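Local structure of paenibacillus xanthan lyase (Paenibacillus, 6F2P) at residues 240-245 and 307-312; 301-306 and 320-325; 775-780 and 806-811; 834-839 and 875-880; 908-913 and 934-939. The protein catalyses the eliminative cleavage of xanthan side chains, releasing the terminal mannose, and belongs to polysaccharide lyase family 8. All blocks are in the same frame, centred on the assembly; numbering follows the deposited sequence.

Contact 1 of 5, residues 240-245 and 307-312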
# COMPACT_ATOMS: atom_id res chain seq x y z
N LEU A 240 2.52 -17.40 -25.11
CA LEU A 240 3.85 -17.95 -25.35
C LEU A 240 4.09 -19.24 -24.59
O LEU A 240 4.64 -20.20 -25.13
CB LEU A 240 4.93 -16.94 -25.01
CG LEU A 240 5.54 -16.26 -26.22
CD1 LEU A 240 6.79 -15.52 -25.81
CD2 LEU A 240 5.85 -17.28 -27.31
N ILE A 241 3.68 -19.26 -23.32
CA ILE A 241 3.80 -20.47 -22.52
C ILE A 241 3.04 -21.62 -23.17
O ILE A 241 3.57 -22.72 -23.30
CB ILE A 241 3.33 -20.25 -21.08
CG1 ILE A 241 4.37 -19.45 -20.30
CG2 ILE A 241 3.08 -21.57 -20.38
CD1 ILE A 241 3.80 -18.82 -19.05
N PHE A 242 1.81 -21.35 -23.60
CA PHE A 242 0.95 -22.37 -24.19
C PHE A 242 1.53 -22.94 -25.48
O PHE A 242 1.52 -24.16 -25.68
CB PHE A 242 -0.44 -21.81 -24.45
CG PHE A 242 -1.34 -22.74 -25.21
CD1 PHE A 242 -2.07 -23.71 -24.54
CD2 PHE A 242 -1.47 -22.64 -26.59
CE1 PHE A 242 -2.91 -24.57 -25.24
CE2 PHE A 242 -2.31 -23.50 -27.29
CZ PHE A 242 -3.02 -24.47 -26.61
N ILE A 243 2.02 -22.07 -26.36
CA ILE A 243 2.58 -22.51 -27.65
C ILE A 243 3.83 -23.36 -27.45
O ILE A 243 3.96 -24.46 -28.00
CB ILE A 243 2.90 -21.29 -28.55
CG1 ILE A 243 1.64 -20.49 -28.84
CG2 ILE A 243 3.55 -21.72 -29.87
CD1 ILE A 243 1.90 -19.09 -29.35
N LEU A 244 4.75 -22.84 -26.64
CA LEU A 244 6.05 -23.46 -26.46
C LEU A 244 5.98 -24.69 -25.57
O LEU A 244 6.91 -25.50 -25.55
CB LEU A 244 7.02 -22.45 -25.87
CG LEU A 244 7.25 -21.25 -26.79
CD1 LEU A 244 8.14 -20.22 -26.11
CD2 LEU A 244 7.86 -21.72 -28.09
N ASN A 245 4.88 -24.83 -24.83
CA ASN A 245 4.75 -25.85 -23.80
C ASN A 245 4.93 -27.27 -24.31
O ASN A 245 4.27 -27.68 -25.26
CB ASN A 245 3.38 -25.73 -23.12
CG ASN A 245 3.14 -26.81 -22.11
OD1 ASN A 245 2.15 -27.55 -22.21
ND2 ASN A 245 4.03 -26.93 -21.12
N SER A 307 -4.80 -22.45 -17.78
CA SER A 307 -5.29 -23.72 -17.25
C SER A 307 -4.80 -24.89 -18.10
O SER A 307 -4.63 -26.01 -17.62
CB SER A 307 -6.81 -23.73 -17.17
OG SER A 307 -7.38 -23.78 -18.47
N GLN A 308 -4.55 -24.63 -19.38
CA GLN A 308 -4.07 -25.67 -20.28
C GLN A 308 -2.60 -26.04 -20.01
O GLN A 308 -2.13 -27.09 -20.44
CB GLN A 308 -4.30 -25.26 -21.73
CG GLN A 308 -5.79 -25.12 -22.08
CD GLN A 308 -6.07 -24.58 -23.48
OE1 GLN A 308 -5.53 -23.54 -23.88
NE2 GLN A 308 -6.92 -25.27 -24.22
N THR A 309 -1.88 -25.20 -19.28
CA THR A 309 -0.49 -25.49 -18.98
C THR A 309 -0.20 -25.55 -17.47
O THR A 309 0.91 -25.92 -17.06
CB THR A 309 0.44 -24.44 -19.61
OG1 THR A 309 0.21 -23.17 -18.99
CG2 THR A 309 0.17 -24.33 -21.10
N ALA A 310 -1.19 -25.21 -16.66
CA ALA A 310 -1.04 -25.14 -15.21
C ALA A 310 -0.97 -26.53 -14.57
O ALA A 310 -1.36 -27.52 -15.18
CB ALA A 310 -2.18 -24.33 -14.59
N ALA A 311 -0.47 -26.57 -13.33
CA ALA A 311 -0.52 -27.79 -12.52
C ALA A 311 -1.96 -28.11 -12.16
O ALA A 311 -2.82 -27.23 -12.17
CB ALA A 311 0.31 -27.61 -11.27
N SER A 312 -2.21 -29.37 -11.82
CA SER A 312 -3.57 -29.86 -11.56
C SER A 312 -4.44 -28.94 -10.70
O SER A 312 -5.55 -28.58 -11.11
CB SER A 312 -3.50 -31.24 -10.91
OG SER A 312 -4.79 -31.83 -10.85

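Contact 2 of 5, residues 301-306 and 320-325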
# COMPACT_ATOMS: atom_id res chain seq x y z
N ALA A 301 -9.68 -15.14 -21.17
CA ALA A 301 -9.04 -15.92 -22.22
C ALA A 301 -7.67 -16.37 -21.77
O ALA A 301 -7.27 -17.51 -22.01
CB ALA A 301 -8.94 -15.10 -23.51
N SER A 302 -6.96 -15.48 -21.10
CA SER A 302 -5.62 -15.79 -20.61
C SER A 302 -5.68 -16.87 -19.55
O SER A 302 -4.78 -17.71 -19.47
CB SER A 302 -4.96 -14.53 -20.05
OG SER A 302 -4.64 -13.61 -21.08
N ILE A 303 -6.73 -16.85 -18.74
CA ILE A 303 -6.87 -17.81 -17.65
C ILE A 303 -7.14 -19.21 -18.20
O ILE A 303 -6.59 -20.21 -17.71
CB ILE A 303 -7.96 -17.38 -16.64
CG1 ILE A 303 -7.50 -16.14 -15.87
CG2 ILE A 303 -8.24 -18.50 -15.65
CD1 ILE A 303 -8.55 -15.55 -14.95
N ILE A 304 -7.97 -19.27 -19.24
CA ILE A 304 -8.22 -20.51 -19.97
C ILE A 304 -6.92 -21.06 -20.58
O ILE A 304 -6.64 -22.25 -20.48
CB ILE A 304 -9.25 -20.28 -21.08
CG1 ILE A 304 -10.62 -19.99 -20.46
CG2 ILE A 304 -9.32 -21.48 -22.00
CD1 ILE A 304 -11.67 -19.60 -21.47
N ARG A 305 -6.13 -20.18 -21.18
CA ARG A 305 -4.84 -20.58 -21.73
C ARG A 305 -3.91 -21.07 -20.63
O ARG A 305 -3.19 -22.05 -20.82
CB ARG A 305 -4.18 -19.43 -22.48
CG ARG A 305 -4.83 -19.09 -23.81
CD ARG A 305 -4.42 -20.07 -24.88
NE ARG A 305 -5.14 -19.86 -26.14
CZ ARG A 305 -5.88 -20.80 -26.73
NH1 ARG A 305 -6.00 -22.01 -26.20
NH2 ARG A 305 -6.50 -20.52 -27.87
N LEU A 306 -3.94 -20.40 -19.48
CA LEU A 306 -3.08 -20.82 -18.38
C LEU A 306 -3.50 -22.16 -17.77
O LEU A 306 -2.66 -22.93 -17.32
CB LEU A 306 -2.96 -19.74 -17.31
CG LEU A 306 -2.08 -18.57 -17.76
CD1 LEU A 306 -2.12 -17.44 -16.76
CD2 LEU A 306 -0.65 -19.01 -18.00
N ARG A 320 -12.69 -23.32 -12.75
CA ARG A 320 -13.85 -23.10 -11.91
C ARG A 320 -14.25 -21.63 -11.92
O ARG A 320 -15.43 -21.31 -11.98
CB ARG A 320 -13.61 -23.58 -10.47
CG ARG A 320 -13.59 -25.09 -10.32
CD ARG A 320 -13.66 -25.52 -8.86
NE ARG A 320 -15.02 -25.43 -8.33
CZ ARG A 320 -15.32 -25.01 -7.10
NH1 ARG A 320 -14.35 -24.63 -6.27
NH2 ARG A 320 -16.58 -24.97 -6.71
N MET A 321 -13.28 -20.74 -11.86
CA MET A 321 -13.61 -19.33 -11.82
C MET A 321 -14.11 -18.85 -13.20
O MET A 321 -15.10 -18.11 -13.29
CB MET A 321 -12.45 -18.50 -11.27
CG MET A 321 -11.21 -18.45 -12.14
SD MET A 321 -9.92 -17.41 -11.43
CE MET A 321 -9.22 -18.49 -10.19
N VAL A 322 -13.46 -19.31 -14.27
CA VAL A 322 -13.90 -18.98 -15.62
C VAL A 322 -15.31 -19.52 -15.89
O VAL A 322 -16.13 -18.82 -16.49
CB VAL A 322 -12.90 -19.46 -16.69
CG1 VAL A 322 -13.48 -19.36 -18.09
CG2 VAL A 322 -11.63 -18.65 -16.60
N LYS A 323 -15.60 -20.73 -15.44
CA LYS A 323 -16.94 -21.28 -15.62
C LYS A 323 -17.98 -20.38 -14.97
O LYS A 323 -18.98 -20.02 -15.60
CB LYS A 323 -17.06 -22.70 -15.06
CG LYS A 323 -18.40 -23.36 -15.38
CD LYS A 323 -18.32 -24.87 -15.30
CE LYS A 323 -19.60 -25.51 -15.82
NZ LYS A 323 -19.52 -27.00 -15.87
N TYR A 324 -17.73 -20.02 -13.71
CA TYR A 324 -18.58 -19.10 -12.95
C TYR A 324 -18.91 -17.86 -13.75
O TYR A 324 -20.08 -17.50 -13.90
CB TYR A 324 -17.88 -18.69 -11.65
CG TYR A 324 -18.64 -17.68 -10.80
CD1 TYR A 324 -19.84 -18.02 -10.19
CD2 TYR A 324 -18.15 -16.40 -10.60
CE1 TYR A 324 -20.54 -17.11 -9.41
CE2 TYR A 324 -18.84 -15.48 -9.81
CZ TYR A 324 -20.03 -15.85 -9.22
OH TYR A 324 -20.74 -14.95 -8.44
N TRP A 325 -17.88 -17.21 -14.28
CA TRP A 325 -18.07 -15.99 -15.05
C TRP A 325 -18.80 -16.21 -16.38
O TRP A 325 -19.53 -15.34 -16.84
CB TRP A 325 -16.72 -15.32 -15.32
CG TRP A 325 -16.03 -14.82 -14.08
CD1 TRP A 325 -16.61 -14.26 -12.97
CD2 TRP A 325 -14.61 -14.84 -13.82
NE1 TRP A 325 -15.64 -13.92 -12.05
CE2 TRP A 325 -14.41 -14.27 -12.55
CE3 TRP A 325 -13.50 -15.28 -14.55
CZ2 TRP A 325 -13.14 -14.13 -11.99
CZ3 TRP A 325 -12.24 -15.15 -13.99
CH2 TRP A 325 -12.07 -14.58 -12.72

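Contact 3 of 5, residues 775-780 and 806-811. With CA (calcium ion), chain D.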
# COMPACT_ATOMS: atom_id res chain seq x y z
N ILE A 775 18.12 4.33 8.08
CA ILE A 775 18.36 5.73 7.79
C ILE A 775 17.08 6.42 7.33
O ILE A 775 16.43 5.99 6.38
CB ILE A 775 19.44 5.91 6.74
CG1 ILE A 775 20.77 5.40 7.28
CG2 ILE A 775 19.54 7.37 6.32
CD1 ILE A 775 21.90 5.40 6.26
N ASN A 776 16.72 7.49 8.03
CA ASN A 776 15.47 8.18 7.74
C ASN A 776 15.59 9.29 6.69
O ASN A 776 14.62 9.59 6.00
CB ASN A 776 14.87 8.71 9.05
CG ASN A 776 13.58 9.48 8.82
OD1 ASN A 776 12.57 8.92 8.36
ND2 ASN A 776 13.59 10.77 9.17
N ALA A 777 16.77 9.90 6.58
CA ALA A 777 17.02 11.01 5.66
C ALA A 777 18.52 11.26 5.53
O ALA A 777 19.27 11.05 6.47
CB ALA A 777 16.32 12.27 6.14
N LEU A 778 18.96 11.73 4.36
CA LEU A 778 20.39 11.95 4.11
C LEU A 778 20.64 12.78 2.85
O LEU A 778 19.77 12.90 1.99
CB LEU A 778 21.14 10.62 4.02
CG LEU A 778 20.97 9.79 2.74
CD1 LEU A 778 22.04 8.71 2.67
CD2 LEU A 778 19.59 9.16 2.67
N THR A 779 21.84 13.35 2.77
CA THR A 779 22.25 14.14 1.61
C THR A 779 23.34 13.42 0.85
O THR A 779 23.52 13.62 -0.36
CB THR A 779 22.84 15.49 2.04
OG1 THR A 779 24.06 15.27 2.75
CG2 THR A 779 21.87 16.24 2.91
N ASP A 780 24.08 12.60 1.58
CA ASP A 780 25.19 11.84 1.03
C ASP A 780 25.12 10.40 1.50
O ASP A 780 24.85 10.13 2.68
CB ASP A 780 26.51 12.47 1.47
CG ASP A 780 26.84 13.73 0.69
OD1 ASP A 780 26.31 14.80 1.06
OD2 ASP A 780 27.63 13.64 -0.28
N TYR A 806 24.01 16.02 5.93
CA TYR A 806 23.64 15.28 7.13
C TYR A 806 23.28 13.84 6.82
O TYR A 806 23.09 13.46 5.67
CB TYR A 806 22.47 15.97 7.84
CG TYR A 806 21.19 15.98 7.03
CD1 TYR A 806 20.28 14.94 7.13
CD2 TYR A 806 20.89 17.04 6.18
CE1 TYR A 806 19.11 14.94 6.40
CE2 TYR A 806 19.73 17.05 5.44
CZ TYR A 806 18.84 15.99 5.55
OH TYR A 806 17.67 15.99 4.82
N VAL A 807 23.22 13.03 7.88
CA VAL A 807 22.65 11.70 7.83
C VAL A 807 21.77 11.56 9.07
O VAL A 807 22.21 11.86 10.18
CB VAL A 807 23.72 10.59 7.84
CG1 VAL A 807 23.07 9.22 7.70
CG2 VAL A 807 24.75 10.82 6.75
N GLU A 808 20.53 11.15 8.87
CA GLU A 808 19.57 11.09 9.96
C GLU A 808 19.17 9.64 10.20
O GLU A 808 18.71 8.95 9.28
CB GLU A 808 18.35 11.96 9.62
CG GLU A 808 17.29 12.02 10.71
CD GLU A 808 16.19 13.02 10.39
OE1 GLU A 808 16.21 14.13 10.96
OE2 GLU A 808 15.30 12.69 9.57
N PHE A 809 19.38 9.17 11.42
CA PHE A 809 19.10 7.78 11.77
C PHE A 809 17.82 7.65 12.60
O PHE A 809 17.37 8.63 13.19
CB PHE A 809 20.25 7.18 12.57
CG PHE A 809 21.59 7.28 11.91
CD1 PHE A 809 22.03 6.27 11.06
CD2 PHE A 809 22.42 8.36 12.16
CE1 PHE A 809 23.28 6.35 10.45
CE2 PHE A 809 23.67 8.44 11.57
CZ PHE A 809 24.10 7.43 10.71
N SER A 810 17.27 6.45 12.65
CA SER A 810 16.15 6.19 13.54
C SER A 810 16.55 5.17 14.60
O SER A 810 16.94 4.05 14.29
CB SER A 810 14.93 5.69 12.77
OG SER A 810 13.84 5.51 13.65
N LEU A 811 16.46 5.59 15.86
CA LEU A 811 16.83 4.75 16.99
C LEU A 811 15.60 4.44 17.83
O LEU A 811 14.77 5.32 18.08
CB LEU A 811 17.87 5.46 17.86
CG LEU A 811 19.33 5.57 17.39
CD1 LEU A 811 19.47 6.35 16.07
CD2 LEU A 811 20.18 6.22 18.49
CA CA D . 26.82 16.68 -0.46

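Contact 4 of 5, residues 834-839 and 875-880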
# COMPACT_ATOMS: atom_id res chain seq x y z
N TYR A 834 30.77 17.90 13.45
CA TYR A 834 29.36 17.54 13.40
C TYR A 834 28.51 18.12 14.53
O TYR A 834 29.00 18.36 15.64
CB TYR A 834 29.21 16.02 13.32
CG TYR A 834 29.54 15.49 11.94
CD1 TYR A 834 30.85 15.23 11.56
CD2 TYR A 834 28.53 15.28 11.00
CE1 TYR A 834 31.16 14.76 10.29
CE2 TYR A 834 28.83 14.82 9.73
CZ TYR A 834 30.14 14.56 9.38
OH TYR A 834 30.42 14.10 8.12
N GLN A 835 27.24 18.37 14.23
CA GLN A 835 26.26 18.82 15.21
C GLN A 835 25.13 17.81 15.29
O GLN A 835 24.48 17.53 14.28
CB GLN A 835 25.69 20.19 14.83
CG GLN A 835 24.47 20.61 15.65
CD GLN A 835 24.87 21.14 17.02
OE1 GLN A 835 25.71 22.03 17.12
NE2 GLN A 835 24.28 20.57 18.08
N LEU A 836 24.89 17.27 16.47
CA LEU A 836 23.80 16.32 16.66
C LEU A 836 22.49 17.04 16.96
O LEU A 836 22.45 18.00 17.74
CB LEU A 836 24.12 15.37 17.81
CG LEU A 836 22.97 14.46 18.26
CD1 LEU A 836 22.73 13.34 17.24
CD2 LEU A 836 23.25 13.89 19.63
N SER A 837 21.42 16.58 16.32
CA SER A 837 20.08 17.04 16.66
C SER A 837 19.20 15.82 16.86
O SER A 837 19.45 14.76 16.28
CB SER A 837 19.50 17.95 15.57
OG SER A 837 19.31 17.27 14.35
N ILE A 838 18.18 15.95 17.70
CA ILE A 838 17.21 14.88 17.88
C ILE A 838 15.84 15.49 17.67
O ILE A 838 15.50 16.48 18.31
CB ILE A 838 17.29 14.26 19.29
CG1 ILE A 838 18.64 13.59 19.50
CG2 ILE A 838 16.17 13.25 19.49
CD1 ILE A 838 18.90 13.17 20.93
N ASN A 839 15.07 14.90 16.76
CA ASN A 839 13.72 15.38 16.48
C ASN A 839 13.63 16.87 16.16
O ASN A 839 12.63 17.52 16.45
CB ASN A 839 12.78 15.03 17.64
CG ASN A 839 12.35 13.58 17.61
OD1 ASN A 839 13.03 12.72 17.04
ND2 ASN A 839 11.20 13.30 18.21
N PHE A 875 17.95 10.74 15.18
CA PHE A 875 19.25 11.29 15.52
C PHE A 875 19.93 11.75 14.24
O PHE A 875 20.32 10.93 13.41
CB PHE A 875 20.12 10.22 16.18
CG PHE A 875 19.73 9.88 17.60
CD1 PHE A 875 18.47 9.40 17.91
CD2 PHE A 875 20.66 9.99 18.63
CE1 PHE A 875 18.14 9.08 19.21
CE2 PHE A 875 20.34 9.67 19.92
CZ PHE A 875 19.07 9.21 20.22
N ARG A 876 20.08 13.06 14.08
CA ARG A 876 20.72 13.61 12.89
C ARG A 876 22.10 14.18 13.18
O ARG A 876 22.29 14.94 14.14
CB ARG A 876 19.83 14.70 12.27
CG ARG A 876 20.53 15.53 11.21
CD ARG A 876 19.61 16.57 10.61
NE ARG A 876 18.37 15.99 10.11
CZ ARG A 876 17.59 16.55 9.20
NH1 ARG A 876 17.92 17.72 8.67
NH2 ARG A 876 16.48 15.94 8.80
N LEU A 877 23.08 13.80 12.36
CA LEU A 877 24.42 14.35 12.46
C LEU A 877 24.74 15.22 11.24
O LEU A 877 24.83 14.73 10.11
CB LEU A 877 25.46 13.24 12.61
CG LEU A 877 25.59 12.54 13.97
CD1 LEU A 877 26.52 11.36 13.86
CD2 LEU A 877 26.08 13.50 15.06
N LYS A 878 24.89 16.52 11.49
CA LYS A 878 25.03 17.50 10.43
C LYS A 878 26.44 18.06 10.36
O LYS A 878 26.98 18.54 11.36
CB LYS A 878 24.03 18.64 10.64
CG LYS A 878 24.13 19.75 9.60
CD LYS A 878 23.20 20.91 9.91
CE LYS A 878 23.62 21.63 11.19
NZ LYS A 878 22.77 22.82 11.46
N THR A 879 27.03 18.02 9.16
CA THR A 879 28.32 18.64 8.93
C THR A 879 28.20 20.16 9.09
O THR A 879 27.36 20.79 8.46
CB THR A 879 28.84 18.32 7.52
OG1 THR A 879 28.96 16.90 7.36
CG2 THR A 879 30.20 18.96 7.29
N THR A 880 29.03 20.73 9.96
CA THR A 880 28.96 22.17 10.23
C THR A 880 30.27 22.86 9.87
O THR A 880 30.35 24.09 9.90
CB THR A 880 28.63 22.48 11.70
OG1 THR A 880 29.58 21.85 12.56
CG2 THR A 880 27.24 22.00 12.06

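Contact 5 of 5, residues 908-913 and 934-939. With CA (calcium ion), chain G.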
# COMPACT_ATOMS: atom_id res chain seq x y z
N ILE A 908 15.79 11.99 46.46
CA ILE A 908 15.81 12.77 47.70
C ILE A 908 14.61 12.46 48.58
O ILE A 908 13.48 12.39 48.10
CB ILE A 908 15.82 14.29 47.43
CG1 ILE A 908 17.06 14.69 46.62
CG2 ILE A 908 15.76 15.07 48.74
CD1 ILE A 908 17.18 16.19 46.37
N VAL A 909 14.85 12.24 49.86
CA VAL A 909 13.76 12.02 50.80
C VAL A 909 13.80 13.06 51.92
O VAL A 909 14.79 13.16 52.64
CB VAL A 909 13.80 10.61 51.40
CG1 VAL A 909 12.52 10.34 52.16
CG2 VAL A 909 13.97 9.58 50.30
N ASP A 910 12.72 13.84 52.04
CA ASP A 910 12.62 14.86 53.08
C ASP A 910 11.79 14.28 54.22
O ASP A 910 11.15 13.26 54.06
CB ASP A 910 11.96 16.12 52.52
CG ASP A 910 12.15 17.33 53.43
OD1 ASP A 910 13.29 17.83 53.51
OD2 ASP A 910 11.16 17.78 54.04
N ASN A 911 11.82 14.92 55.39
CA ASN A 911 11.07 14.41 56.54
C ASN A 911 9.57 14.51 56.32
O ASN A 911 8.79 13.81 56.97
CB ASN A 911 11.47 15.15 57.80
CG ASN A 911 11.37 16.64 57.65
OD1 ASN A 911 12.19 17.26 56.97
ND2 ASN A 911 10.36 17.24 58.27
N ALA A 912 9.17 15.39 55.41
CA ALA A 912 7.78 15.52 54.99
C ALA A 912 7.71 16.28 53.69
O ALA A 912 7.87 17.50 53.71
CB ALA A 912 6.96 16.24 56.06
N ASP A 913 7.49 15.63 52.53
CA ASP A 913 7.40 14.17 52.28
C ASP A 913 6.29 13.32 52.89
O ASP A 913 6.16 13.19 54.11
CB ASP A 913 8.76 13.47 52.33
CG ASP A 913 9.55 13.66 51.05
OD1 ASP A 913 9.48 14.77 50.48
OD2 ASP A 913 10.23 12.71 50.62
N GLY A 934 13.82 21.55 52.51
CA GLY A 934 12.39 21.72 52.70
C GLY A 934 12.10 22.99 53.48
O GLY A 934 12.96 23.86 53.63
N ALA A 935 10.87 23.09 53.98
CA ALA A 935 10.52 24.17 54.89
C ALA A 935 11.17 23.91 56.24
O ALA A 935 11.94 24.72 56.75
CB ALA A 935 9.01 24.24 55.04
N ASP A 936 10.88 22.73 56.78
CA ASP A 936 11.16 22.41 58.16
C ASP A 936 12.16 21.27 58.33
O ASP A 936 12.68 20.73 57.35
CB ASP A 936 9.84 22.02 58.86
CG ASP A 936 9.22 20.75 58.27
OD1 ASP A 936 9.68 20.28 57.20
OD2 ASP A 936 8.25 20.24 58.86
N TYR A 937 12.43 20.93 59.59
CA TYR A 937 13.12 19.71 59.98
C TYR A 937 12.48 19.24 61.28
O TYR A 937 11.65 19.94 61.85
CB TYR A 937 14.61 19.95 60.18
CG TYR A 937 14.94 21.18 61.00
CD1 TYR A 937 14.99 21.13 62.39
CD2 TYR A 937 15.22 22.39 60.38
CE1 TYR A 937 15.29 22.25 63.13
CE2 TYR A 937 15.53 23.52 61.12
CZ TYR A 937 15.56 23.45 62.49
OH TYR A 937 15.87 24.57 63.23
N ILE A 938 12.85 18.06 61.76
CA ILE A 938 12.29 17.57 63.01
C ILE A 938 13.37 17.22 64.05
O ILE A 938 14.54 17.04 63.69
CB ILE A 938 11.34 16.37 62.79
CG1 ILE A 938 12.03 15.25 62.02
CG2 ILE A 938 10.10 16.81 62.04
CD1 ILE A 938 11.17 14.01 61.85
N HIS A 939 12.99 17.17 65.32
CA HIS A 939 13.92 16.82 66.39
C HIS A 939 13.27 16.04 67.53
O HIS A 939 12.06 16.10 67.71
CB HIS A 939 14.68 18.06 66.90
CG HIS A 939 13.82 19.09 67.56
ND1 HIS A 939 13.16 18.86 68.75
CD2 HIS A 939 13.53 20.37 67.22
CE1 HIS A 939 12.49 19.95 69.10
NE2 HIS A 939 12.70 20.88 68.18
CA CA G . 13.11 18.99 55.79

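Contact 1 of 5, residues 240-245 and 307-312
Gln308 and Thr309, in the turn that follows helix 292-307, lie against the last turn of helix 229-244. Gln308 CB, the first atom of its side chain, lies 3.8 Å from Phe242 CE1. With CG anti to the carbonyl carbon and the chain then extended, the side chain crosses the Phe242 ring obliquely. Gln308 CD lies 3.6 Å from Phe242 CE1. Its amide plane is only 16° from that of the ring, and Gln308 OE1 at the tip comes to 3.1 Å from Phe242 CE1. The same oxygen accepts a hydrogen bond from Arg305, whose guanidinium makes a cation-pi contact with Phe242. A flat polar group beside a ring suits this surface position. Thr309 divides its branches: CG2 lies 3.7 Å from Phe242 CA and also touches Asn245, while OG1 passes Ile241 CG2 and hydrogen-bonds to Tyr260. No hydrogen bond joins the two segments. In the alpha-helical domain, helix 4-18 borders Phe242 through Met16, and helix 256-267 borders Ile241 through Tyr260.

Contact 2 of 5, residues 301-306 and 320-325
An antiparallel helical hairpin, part of the alpha-helical domain of this family 8 lyase, brings helices 292-307 and 312-328 together. Their axes here approach to 10.0 Å and their directions differ by 145°. The first shell is wholly apolar, and Val322 sits at its middle with one methyl for each of two isoleucines. Val322 CG2 meets Ile303 CG2 at 3.5 Å, the two side chains running antiparallel past one another. Val322 CG1, anti to the backbone N, touches Ile304 CG1 at 3.8 Å, the two side chains lying nearly perpendicular. Beta-branched residues suit this interface because two carbons leave CB, so Val322 can meet Ile303 with one methyl and Ile304 with the other. Ile303 also reaches further, its CD1 lying 4.2 Å from Met321 SD. Outside this shell, Ile263 of helix 256-267 packs on Ile303, whereas Ala345 and Leu349 of helix 340-351 cover Ile304 and Val322. Arg305, on the same helix as Ile304, forms a salt bridge with Asp341. Trp325 has Met321 O over one face of its indole, from the preceding turn of its own helix, and its CZ3 edge meets Ile303 CD1, in the plane of the rings, at 3.8 Å.

Contact 3 of 5, residues 775-780 and 806-811
Strand 775-778 pairs antiparallel with strand 806-813, and one carbonyl takes two neighbouring amides. Glu808 O accepts Asn776 N at 2.8 Å, in the carbonyl plane, and Ala777 N in a weak bond of 3.5 Å. Ala777 O is satisfied in return by Glu808 N at 2.7 Å, nearly along the C=O axis. Alongside, the Asn776 amide donates ND2 to Glu808 OE2 at 2.6 Å, meeting the carboxylate from above its plane; Glu808 OE1 is engaged by Arg876 in a salt bridge, so both oxygens of this buried acid are paired. Thr779 N donates to Tyr806 O at 3.2 Å. Thr779 OG1 accepts Tyr806 N and donates to Asp780 OD1 on its anti lone pair, while its CG2 touches the Tyr806 ring. The threonine thus links the strands to Asp780, whose OD1 binds calcium at 2.5 Å with Asn801 and Asp805. Two residues facing one make this a classic beta bulge, here on an edge strand of an antiparallel five-stranded sheet, beside a calcium site.

Contact 4 of 5, residues 834-839 and 875-880
Two antiparallel strands, 832-838 and 871-882, run side by side through a five-stranded sheet of a beta-sandwich and differ between their two faces. The backbones are joined by the hydrogen-bonded pairs Gln835-Lys878 and Ser837-Arg876. Arg876 N reaches Ser837 O at 2.9 Å with an N-H...O angle of 170°.

The close-packed face carries Tyr834, Leu836, Ile838, Phe875, Leu877 and Thr879, all buried, with strands 857-867 and 891-900 covering most of them. Leucine, isoleucine and aromatic rings suit it because the side chains of paired residues run together into the interior. Ile838 lies side by side with Phe875 and sets CG1 over the centre of its ring, 4.2 Å from the centroid, a CH-pi contact. Leu836 CB meets Leu877 CD2 at 3.9 Å, the two leucines crossing obliquely. Tyr834 turns one face to Thr879 CA, again CH-pi, and Thr879 OG1 is bound by Asn800.

On the other face the side chains are polar and touch less; Gln835 and Ser837 remain buried, but the partly exposed Arg876 and Lys878 lead off bent at chi3, the guanidinium, already paired with Glu808, making a cation-pi contact with Tyr806. Gln835 bends at chi2 so that NE2 can serve Leu836 O and Gly844 O, while its CB touches Thr880 CG2. Ser837, small enough for the crowded chi1 position at 65°, brings OG to 3.3 Å from Arg876 CB.

Contact 5 of 5, residues 908-913 and 934-939
A calcium site draws two segments together in the Golvesin C-terminal domain, a beta-sandwich module: segment 908-913, on strand 907-910, and the turn leading into strand 937-939. Metal coordination dominates. Asp910, with CG anti to its backbone N, offers both carboxylate oxygens, OD1 at 2.6 Å from the calcium and OD2 at 2.9 Å. Asn911, its CG in the crowded position between backbone N and carbonyl carbon, gives OD1 to the calcium at 2.3 Å. From the other segment comes a main-chain oxygen, Asp936 O, 2.4 Å from the ion, and Tyr933 O and Asp1032 OD1 complete the protein ligands. Hard oxygen donors suit calcium.

The carboxylates of Asp910 and Asp936 come near each other without touching, a repulsion probably eased by the calcium and, for Asp936, by the Asn911 N-H. Glycine suits position 934, where phi is +82° and a side chain would point into the Asp910 carboxylate.

Van der Waals contact is slight: the methyl Ile938 CG2 lies 3.8 Å from Asn911 ND2, and Ile938 also packs on Ala1031.

Hydrogen bonds form a second layer. Within segment 908-913, Asp913 OD2 accepts Asp910 N at 3.1 Å, which probably steadies the backbone at the first ligand. Between the segments, the Asn911 amide works at both ends: its oxygen holds calcium, and ND2 donates to Asp936 OD1 at 3.3 Å, from above the carboxylate plane.

Overall arrangement
From the N terminus, contacts 1 and 2 come first, in the alpha-helical domain, and their segments alternate. Contact 1 closes a long loop from 240 to 312, while contact 2 closes a short hairpin that opens inside it and ends beyond it; the two touch. Contacts 3 and 4 follow in series in a beta-sandwich, closing the stretches from 775 to 811 and from 834 to 880. They share one sheet, in which strands 806-813 and 871-882 are neighbours, so together they join four of its five strands. Contact 5 closes a calcium-bound loop in the C-terminal Golvesin domain, its centre about 43 Å from that of contact 4 and 88 Å from that of contact 1.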